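PDB 3FEF: alpha-galacturonidase from Bacillus subtilis, which hydrolyses alpha-1,4-linked galacturonides such as di-galacturonate, releasing alpha-D-galacturonate with the help of NAD(+) and a manganese ion. Local coordinates for residues C101-S106 with P419-D424; M149-R154 with S394-V399; Y236-E241 with S250-A255. All blocks are in the same frame, centred on the assembly; numbering follows the deposited sequence.

Contact 1: residues C101-S106 with P419-D424; sequences CGIYQS and PLVQID
Ile103 and Ile423 carry this contact, each laid against the backbone of the opposing loop as much as against its side chains. The CD1 tip of Ile103 rests 3.5 Å from Leu420 O and 4.1 Å from Val421 CA, so the methyl sits over the link between these two residues. At its other side the same tip meets Ile423 tip to tip, CD1 to CD1. Ile423 in turn divides its branches over Cys101: CG2 approaches Cys101 O at 3.5 Å, while CD1 lies 3.9 Å from Cys101 CB with SG close by. To reach there, CG1 of Ile423 takes the crowded position between the backbone N and the carbonyl carbon (chi1 57°). The loops run antiparallel, yet no hydrogen bond crosses between them; this is apolar loop-to-loop packing, and it ties the Rossmann-type N-terminal domain of a family 4 glycosidase to the C-terminal domain, in the loop that leads into the last helix, 425-435. Further along, Leu420 CD1 touches Gln105 CG at 4.3 Å. The amide of Gln105 is held elsewhere, NE2 by Asp94 O and OE1 by Gly114 N, which probably steadies the aliphatic part that Leu420 meets. Pro113, at the start of helix 112-136, packs on Ile103, Leu420 and Val421 alike, and Ala428 of helix 425-435 packs on Val421 and Ile423.

Contact 2: residues M149-R154 with S394-V399; sequences MSVCTR and SNQEAV
Val151 lays its CG2 methyl over the backbone of helix 394-399, 3.9 Å from Gln396 O and 4.1 Å from Gln396 CB, and meets Val399 CG1 with both of its methyls, the two valines crossing at about a right angle. Beside this apolar patch the Gln396 chain, extended beyond CG, carries its amide to Ser150, where OE1 comes within 3.2 Å of Ser150 CB. No direct hydrogen bond joins the pair; instead a water donates to Ser150 OG and weakly accepts from Gln396 NE2, bridging the helices. Farther along the helix, one turn on from Ser150, lies a salt bridge. Arg154 has CG anti to the backbone N (chi1 -180°); both it and Glu397 bend at chi2, and although the two chains cross at about a right angle their flat ends are nearly coplanar (18° apart). Arg154 grips side-on: NE gives a hydrogen bond to Glu397 OE2 at 3.0 Å and NH2 one to Glu397 OE1 at 2.9 Å, each oxygen using its syn lone pair. A weak third bond runs from NE to OE1. An alanine in place of Arg154 removes both N-H donors of the bridge, and would probably leave the Glu397 carboxylate less firmly placed and the two helices less firmly joined here. The axes of the two short helical segments approach to 9.2 Å, with a crossing angle of -42°, a helix pair joining the Rossmann-type domain to the C-terminal domain. Ser150 lies about 8 Å, side chain to side chain, from the metal ligand His206, so the N-terminal end of helix 149-159 lies near the metal site of this family 4 glycosidase.

Contact 3: residues Y236-E241 with S250-A255; sequences YELEGE and SAHRVA
His252 sets CG anti to its own carbonyl carbon (chi1 -50°) and turns its ring (chi2 95°) so that ND1 faces the backbone of Tyr236. The resulting bond to Tyr236 O is short, 2.6 Å, and the carbonyl oxygen lies exactly in the ring plane, with ND1 nearly along the C=O axis, so ND1 carries a proton and acts as the donor. A second bond runs the other way: Tyr236 N gives to Ala251 O at 2.7 Å, almost straight (168°) and on a lone pair. One peptide unit each side of Tyr236 is thus pinned. Ser250 forms an ST turn, its OG accepting from His252 N at 2.8 Å while lying above one face of the imidazole, offset toward its rim, and His252 occupies the N-cap position of helix 253-262, so the loop 236-241 is fastened to the lead-in of that helix in the C-terminal domain. Leu238 brings CG to the ring edge, 4.1 Å from His252 CE1, before the chain reverses in a type II beta turn from Leu238 to Glu241. Leu178 of helix 171-187 packs on Tyr236, Leu238 and His252 together, and the Tyr236 ring meets Tyr231 edge-to-face.

How the contacts relate
Along the chain the three contacts are nested: contact 3 closes a short loop inside the long one of contact 2, itself within that of contact 1. Contacts 1 and 2 both join the Rossmann-type N-terminal domain to the C-terminal domain; their centres are about 20 Å apart, helix 112-136 packs on both, and both touch the second subunit of the tetramer. Contact 3 belongs to the C-terminal domain alone, with its centre about 30 Å from that of contact 2 on the opposite side of the chain's centre, and is backed by helix 171-187 of the N-terminal region. Contacts 1 and 2 thus join the domains that supply the metal ligands Cys169 and His206.

Contact 1: residues C101-S106 with P419-D424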
loop_
_atom_site.group_PDB
_atom_site.type_symbol
_atom_site.label_atom_id
_atom_site.label_comp_id
_atom_site.label_asym_id
_atom_site.label_seq_id
_atom_site.Cartn_x
_atom_site.Cartn_y
_atom_site.Cartn_z
ATOM N N CYS A 101 17.967 37.979 -5.288
ATOM C CA CYS A 101 17.392 37.702 -3.965
ATOM C C CYS A 101 18.344 36.925 -3.078
ATOM O O CYS A 101 17.932 36.394 -2.051
ATOM C CB CYS A 101 16.108 36.894 -4.083
ATOM S SG CYS A 101 14.845 37.703 -5.051
ATOM N N GLY A 102 19.602 36.818 -3.489
ATOM C CA GLY A 102 20.604 36.145 -2.662
ATOM C C GLY A 102 20.716 34.637 -2.841
ATOM O O GLY A 102 21.402 33.966 -2.067
ATOM N N ILE A 103 20.057 34.102 -3.863
ATOM C CA ILE A 103 20.069 32.668 -4.113
ATOM C C ILE A 103 21.051 32.303 -5.215
ATOM O O ILE A 103 20.889 32.738 -6.356
ATOM C CB ILE A 103 18.671 32.173 -4.528
ATOM C CG1 ILE A 103 17.678 32.398 -3.379
ATOM C CG2 ILE A 103 18.734 30.695 -4.959
ATOM C CD1 ILE A 103 16.243 32.181 -3.761
ATOM N N TYR A 104 22.071 31.517 -4.860
ATOM C CA TYR A 104 23.017 30.996 -5.835
ATOM C C TYR A 104 22.736 29.552 -6.194
ATOM O O TYR A 104 22.252 28.768 -5.373
ATOM C CB TYR A 104 24.452 31.157 -5.334
ATOM C CG TYR A 104 24.817 32.610 -5.295
ATOM C CD1 TYR A 104 25.613 33.169 -6.277
ATOM C CD2 TYR A 104 24.292 33.444 -4.317
ATOM C CE1 TYR A 104 25.915 34.509 -6.265
ATOM C CE2 TYR A 104 24.594 34.786 -4.296
ATOM C CZ TYR A 104 25.403 35.305 -5.276
ATOM O OH TYR A 104 25.709 36.630 -5.274
ATOM N N GLN A 105 23.037 29.223 -7.437
ATOM C CA GLN A 105 22.826 27.901 -7.972
ATOM C C GLN A 105 24.071 27.504 -8.746
ATOM O O GLN A 105 24.642 28.310 -9.477
ATOM C CB GLN A 105 21.619 27.906 -8.911
ATOM C CG GLN A 105 20.295 28.187 -8.221
ATOM C CD GLN A 105 19.151 28.283 -9.212
ATOM O OE1 GLN A 105 18.387 27.331 -9.386
ATOM N NE2 GLN A 105 19.042 29.425 -9.882
ATOM N N SER A 106 24.489 26.260 -8.599
ATOM C CA SER A 106 25.683 25.814 -9.288
ATOM C C SER A 106 25.353 25.273 -10.675
ATOM O O SER A 106 26.161 25.370 -11.588
ATOM C CB SER A 106 26.409 24.757 -8.453
ATOM O OG SER A 106 25.512 23.736 -8.055
ATOM N N PRO A 419 14.130 23.789 -1.012
ATOM C CA PRO A 419 15.142 24.141 -0.012
ATOM C C PRO A 419 15.965 25.393 -0.362
ATOM O O PRO A 419 16.452 26.065 0.540
ATOM C CB PRO A 419 16.058 22.917 0.009
ATOM C CG PRO A 419 15.155 21.781 -0.399
ATOM C CD PRO A 419 14.162 22.361 -1.372
ATOM N N LEU A 420 16.150 25.708 -1.639
ATOM C CA LEU A 420 17.007 26.863 -1.942
ATOM C C LEU A 420 16.265 28.188 -1.861
ATOM O O LEU A 420 16.884 29.243 -1.878
ATOM C CB LEU A 420 17.703 26.735 -3.296
ATOM C CG LEU A 420 18.764 25.645 -3.422
ATOM C CD1 LEU A 420 19.345 25.716 -4.823
ATOM C CD2 LEU A 420 19.855 25.803 -2.340
ATOM N N VAL A 421 14.940 28.133 -1.760
ATOM C CA VAL A 421 14.139 29.353 -1.752
ATOM C C VAL A 421 13.796 29.792 -0.330
ATOM O O VAL A 421 12.723 29.512 0.179
ATOM C CB VAL A 421 12.892 29.195 -2.632
ATOM C CG1 VAL A 421 12.075 30.470 -2.655
ATOM C CG2 VAL A 421 13.315 28.787 -4.058
ATOM N N GLN A 422 14.736 30.485 0.302
ATOM C CA GLN A 422 14.595 30.911 1.700
ATOM C C GLN A 422 14.396 32.418 1.820
ATOM O O GLN A 422 15.071 33.076 2.599
ATOM C CB GLN A 422 15.838 30.512 2.505
ATOM C CG GLN A 422 15.936 29.031 2.819
ATOM C CD GLN A 422 16.629 28.787 4.149
ATOM O OE1 GLN A 422 16.609 27.675 4.687
ATOM N NE2 GLN A 422 17.251 29.837 4.691
ATOM N N ILE A 423 13.472 32.958 1.043
ATOM C CA ILE A 423 13.250 34.389 1.014
ATOM C C ILE A 423 11.786 34.633 1.367
ATOM O O ILE A 423 11.010 33.690 1.386
ATOM C CB ILE A 423 13.579 34.965 -0.374
ATOM C CG1 ILE A 423 12.746 34.270 -1.448
ATOM C CG2 ILE A 423 15.080 34.809 -0.667
ATOM C CD1 ILE A 423 13.096 34.698 -2.889
ATOM N N ASP A 424 11.423 35.879 1.658
ATOM C CA ASP A 424 10.051 36.206 1.995
ATOM C C ASP A 424 9.178 35.774 0.860
ATOM O O ASP A 424 9.648 35.650 -0.269
ATOM C CB ASP A 424 9.868 37.706 2.229
ATOM C CG ASP A 424 10.474 38.160 3.528
ATOM O OD1 ASP A 424 10.939 37.282 4.295
ATOM O OD2 ASP A 424 10.484 39.388 3.787
#

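Contact 2: residues M149-R154 with S394-V399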
loop_
_atom_site.group_PDB
_atom_site.type_symbol
_atom_site.label_atom_id
_atom_site.label_comp_id
_atom_site.label_asym_id
_atom_site.label_seq_id
_atom_site.Cartn_x
_atom_site.Cartn_y
_atom_site.Cartn_z
HETATM N N MSE A 149 15.600 15.568 -14.982
HETATM C CA MSE A 149 15.373 14.164 -15.307
HETATM C C MSE A 149 14.059 13.600 -14.749
HETATM O O MSE A 149 13.285 12.984 -15.469
HETATM C CB MSE A 149 16.521 13.358 -14.741
HETATM C CG MSE A 149 16.268 11.884 -14.801
HETATM SE SE MSE A 149 17.122 11.220 -16.383
HETATM C CE MSE A 149 18.858 10.951 -15.688
ATOM N N SER A 150 13.834 13.820 -13.461
ATOM C CA SER A 150 12.671 13.294 -12.774
ATOM C C SER A 150 11.350 13.851 -13.305
ATOM O O SER A 150 10.372 13.129 -13.416
ATOM C CB SER A 150 12.806 13.559 -11.278
ATOM O OG SER A 150 14.023 13.001 -10.794
ATOM N N VAL A 151 11.324 15.128 -13.642
ATOM C CA VAL A 151 10.133 15.724 -14.207
ATOM C C VAL A 151 9.870 15.266 -15.638
ATOM O O VAL A 151 8.769 14.841 -15.945
ATOM C CB VAL A 151 10.204 17.275 -14.158
ATOM C CG1 VAL A 151 9.098 17.882 -15.038
ATOM C CG2 VAL A 151 10.107 17.770 -12.673
ATOM N N CYS A 152 10.880 15.334 -16.508
ATOM C CA CYS A 152 10.711 14.942 -17.904
ATOM C C CYS A 152 10.294 13.503 -18.000
ATOM O O CYS A 152 9.337 13.150 -18.686
ATOM C CB CYS A 152 12.023 15.107 -18.687
ATOM S SG CYS A 152 12.554 16.802 -18.803
ATOM N N THR A 153 11.026 12.645 -17.313
ATOM C CA THR A 153 10.701 11.240 -17.392
ATOM C C THR A 153 9.294 11.004 -16.848
ATOM O O THR A 153 8.557 10.178 -17.369
ATOM C CB THR A 153 11.754 10.412 -16.642
ATOM O OG1 THR A 153 13.052 10.805 -17.120
ATOM C CG2 THR A 153 11.553 8.947 -16.904
ATOM N N ARG A 154 8.921 11.730 -15.796
ATOM C CA ARG A 154 7.624 11.501 -15.190
ATOM C C ARG A 154 6.506 11.914 -16.129
ATOM O O ARG A 154 5.444 11.308 -16.123
ATOM C CB ARG A 154 7.487 12.275 -13.887
ATOM C CG ARG A 154 6.151 12.051 -13.228
ATOM C CD ARG A 154 5.996 10.643 -12.611
ATOM N NE ARG A 154 4.869 10.714 -11.685
ATOM C CZ ARG A 154 3.688 10.148 -11.890
ATOM N NH1 ARG A 154 3.478 9.390 -12.953
ATOM N NH2 ARG A 154 2.725 10.326 -11.016
ATOM N N SER A 394 7.815 15.569 -3.865
ATOM C CA SER A 394 6.615 16.429 -3.795
ATOM C C SER A 394 6.662 17.526 -4.841
ATOM O O SER A 394 5.716 17.737 -5.580
ATOM C CB SER A 394 6.544 17.154 -2.449
ATOM O OG SER A 394 5.853 16.382 -1.532
ATOM N N ASN A 395 7.766 18.258 -4.850
ATOM C CA ASN A 395 7.972 19.361 -5.787
ATOM C C ASN A 395 7.984 18.950 -7.250
ATOM O O ASN A 395 7.359 19.602 -8.115
ATOM C CB ASN A 395 9.250 20.111 -5.414
ATOM C CG ASN A 395 9.144 20.734 -4.050
ATOM O OD1 ASN A 395 8.040 20.789 -3.479
ATOM N ND2 ASN A 395 10.272 21.163 -3.490
ATOM N N GLN A 396 8.697 17.868 -7.530
ATOM C CA GLN A 396 8.731 17.300 -8.881
ATOM C C GLN A 396 7.347 16.835 -9.370
ATOM O O GLN A 396 6.964 17.128 -10.496
ATOM C CB GLN A 396 9.782 16.180 -8.951
ATOM C CG GLN A 396 11.212 16.739 -8.762
ATOM C CD GLN A 396 12.272 15.654 -8.495
ATOM O OE1 GLN A 396 11.950 14.481 -8.339
ATOM N NE2 GLN A 396 13.538 16.067 -8.409
ATOM N N GLU A 397 6.587 16.140 -8.526
ATOM C CA GLU A 397 5.215 15.748 -8.875
ATOM C C GLU A 397 4.330 16.966 -9.156
ATOM O O GLU A 397 3.557 16.970 -10.097
ATOM C CB GLU A 397 4.558 14.895 -7.757
ATOM C CG GLU A 397 5.121 13.485 -7.553
ATOM C CD GLU A 397 4.962 12.586 -8.785
ATOM O OE1 GLU A 397 3.800 12.291 -9.174
ATOM O OE2 GLU A 397 6.003 12.158 -9.360
ATOM N N ALA A 398 4.418 17.985 -8.317
ATOM C CA ALA A 398 3.618 19.204 -8.489
ATOM C C ALA A 398 3.981 19.925 -9.781
ATOM O O ALA A 398 3.101 20.426 -10.500
ATOM C CB ALA A 398 3.801 20.121 -7.310
ATOM N N VAL A 399 5.276 19.974 -10.087
ATOM C CA VAL A 399 5.725 20.604 -11.329
ATOM C C VAL A 399 5.144 19.890 -12.546
ATOM O O VAL A 399 4.645 20.534 -13.468
ATOM C CB VAL A 399 7.270 20.714 -11.423
ATOM C CG1 VAL A 399 7.705 21.159 -12.826
ATOM C CG2 VAL A 399 7.806 21.723 -10.367
HETATM O O HOH W 1 15.998 14.628 -9.417
#

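Contact 3: residues Y236-E241 with S250-A255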
loop_
_atom_site.group_PDB
_atom_site.type_symbol
_atom_site.label_atom_id
_atom_site.label_comp_id
_atom_site.label_asym_id
_atom_site.label_seq_id
_atom_site.Cartn_x
_atom_site.Cartn_y
_atom_site.Cartn_z
ATOM N N TYR A 236 39.850 15.465 -1.618
ATOM C CA TYR A 236 40.630 14.459 -2.294
ATOM C C TYR A 236 40.437 14.579 -3.792
ATOM O O TYR A 236 39.303 14.657 -4.279
ATOM C CB TYR A 236 40.241 13.058 -1.827
ATOM C CG TYR A 236 41.031 11.997 -2.547
ATOM C CD1 TYR A 236 42.166 11.447 -1.975
ATOM C CD2 TYR A 236 40.664 11.578 -3.821
ATOM C CE1 TYR A 236 42.905 10.494 -2.640
ATOM C CE2 TYR A 236 41.395 10.629 -4.495
ATOM C CZ TYR A 236 42.514 10.091 -3.897
ATOM O OH TYR A 236 43.251 9.144 -4.563
ATOM N N GLU A 237 41.541 14.589 -4.526
ATOM C CA GLU A 237 41.489 14.806 -5.963
ATOM C C GLU A 237 41.884 13.554 -6.755
ATOM O O GLU A 237 42.851 12.867 -6.424
ATOM C CB GLU A 237 42.391 15.984 -6.348
ATOM C CG GLU A 237 41.826 17.347 -5.968
ATOM C CD GLU A 237 42.876 18.449 -5.965
ATOM O OE1 GLU A 237 43.931 18.275 -5.312
ATOM O OE2 GLU A 237 42.643 19.496 -6.603
ATOM N N LEU A 238 41.132 13.267 -7.808
ATOM C CA LEU A 238 41.412 12.106 -8.638
ATOM C C LEU A 238 42.825 12.195 -9.226
ATOM O O LEU A 238 43.340 13.289 -9.473
ATOM C CB LEU A 238 40.359 11.972 -9.749
ATOM C CG LEU A 238 38.905 11.843 -9.278
ATOM C CD1 LEU A 238 37.911 11.876 -10.453
ATOM C CD2 LEU A 238 38.735 10.588 -8.456
ATOM N N GLU A 239 43.446 11.036 -9.428
ATOM C CA GLU A 239 44.779 10.954 -10.032
ATOM C C GLU A 239 44.940 11.914 -11.210
ATOM O O GLU A 239 44.123 11.919 -12.134
ATOM C CB GLU A 239 45.072 9.520 -10.502
ATOM N N GLY A 240 45.994 12.726 -11.164
ATOM C CA GLY A 240 46.324 13.625 -12.269
ATOM C C GLY A 240 45.308 14.726 -12.524
ATOM O O GLY A 240 45.176 15.217 -13.644
ATOM N N GLU A 241 44.585 15.121 -11.482
ATOM C CA GLU A 241 43.576 16.170 -11.606
ATOM C C GLU A 241 43.747 17.236 -10.540
ATOM O O GLU A 241 44.368 17.010 -9.494
ATOM C CB GLU A 241 42.173 15.594 -11.458
ATOM C CG GLU A 241 41.554 15.060 -12.714
ATOM C CD GLU A 241 40.052 15.170 -12.651
ATOM O OE1 GLU A 241 39.557 15.847 -11.714
ATOM O OE2 GLU A 241 39.370 14.590 -13.526
ATOM N N SER A 250 36.152 18.720 -8.687
ATOM C CA SER A 250 36.013 19.018 -7.274
ATOM C C SER A 250 37.020 18.211 -6.491
ATOM O O SER A 250 37.742 17.409 -7.056
ATOM C CB SER A 250 34.599 18.673 -6.795
ATOM O OG SER A 250 34.569 17.405 -6.145
ATOM N N ALA A 251 37.075 18.438 -5.191
ATOM C CA ALA A 251 37.858 17.583 -4.317
ATOM C C ALA A 251 36.945 16.786 -3.368
ATOM O O ALA A 251 37.385 16.342 -2.318
ATOM C CB ALA A 251 38.875 18.419 -3.522
ATOM N N HIS A 252 35.670 16.644 -3.725
ATOM C CA HIS A 252 34.761 15.778 -2.974
ATOM C C HIS A 252 34.524 16.165 -1.513
ATOM O O HIS A 252 34.069 15.335 -0.718
ATOM C CB HIS A 252 35.274 14.351 -3.045
ATOM C CG HIS A 252 35.582 13.919 -4.435
ATOM N ND1 HIS A 252 36.852 13.989 -4.970
ATOM C CD2 HIS A 252 34.776 13.468 -5.427
ATOM C CE1 HIS A 252 36.819 13.563 -6.220
ATOM N NE2 HIS A 252 35.574 13.240 -6.521
ATOM N N ARG A 253 34.852 17.405 -1.154
ATOM C CA ARG A 253 34.573 17.903 0.187
ATOM C C ARG A 253 33.088 17.838 0.530
ATOM O O ARG A 253 32.718 17.573 1.676
ATOM C CB ARG A 253 35.086 19.337 0.350
ATOM C CG ARG A 253 36.620 19.415 0.357
ATOM C CD ARG A 253 37.119 20.566 1.227
ATOM N NE ARG A 253 36.817 20.357 2.637
ATOM C CZ ARG A 253 36.254 21.285 3.402
ATOM N NH1 ARG A 253 35.957 22.472 2.881
ATOM N NH2 ARG A 253 36.008 21.041 4.678
ATOM N N VAL A 254 32.238 18.103 -0.455
ATOM C CA VAL A 254 30.801 18.096 -0.208
ATOM C C VAL A 254 30.332 16.660 0.052
ATOM O O VAL A 254 29.544 16.410 0.962
ATOM C CB VAL A 254 29.997 18.707 -1.380
ATOM C CG1 VAL A 254 28.477 18.604 -1.085
ATOM C CG2 VAL A 254 30.404 20.178 -1.617
ATOM N N ALA A 255 30.835 15.717 -0.741
ATOM C CA ALA A 255 30.507 14.320 -0.549
ATOM C C ALA A 255 30.986 13.807 0.808
ATOM O O ALA A 255 30.281 13.037 1.463
ATOM C CB ALA A 255 31.088 13.457 -1.691
#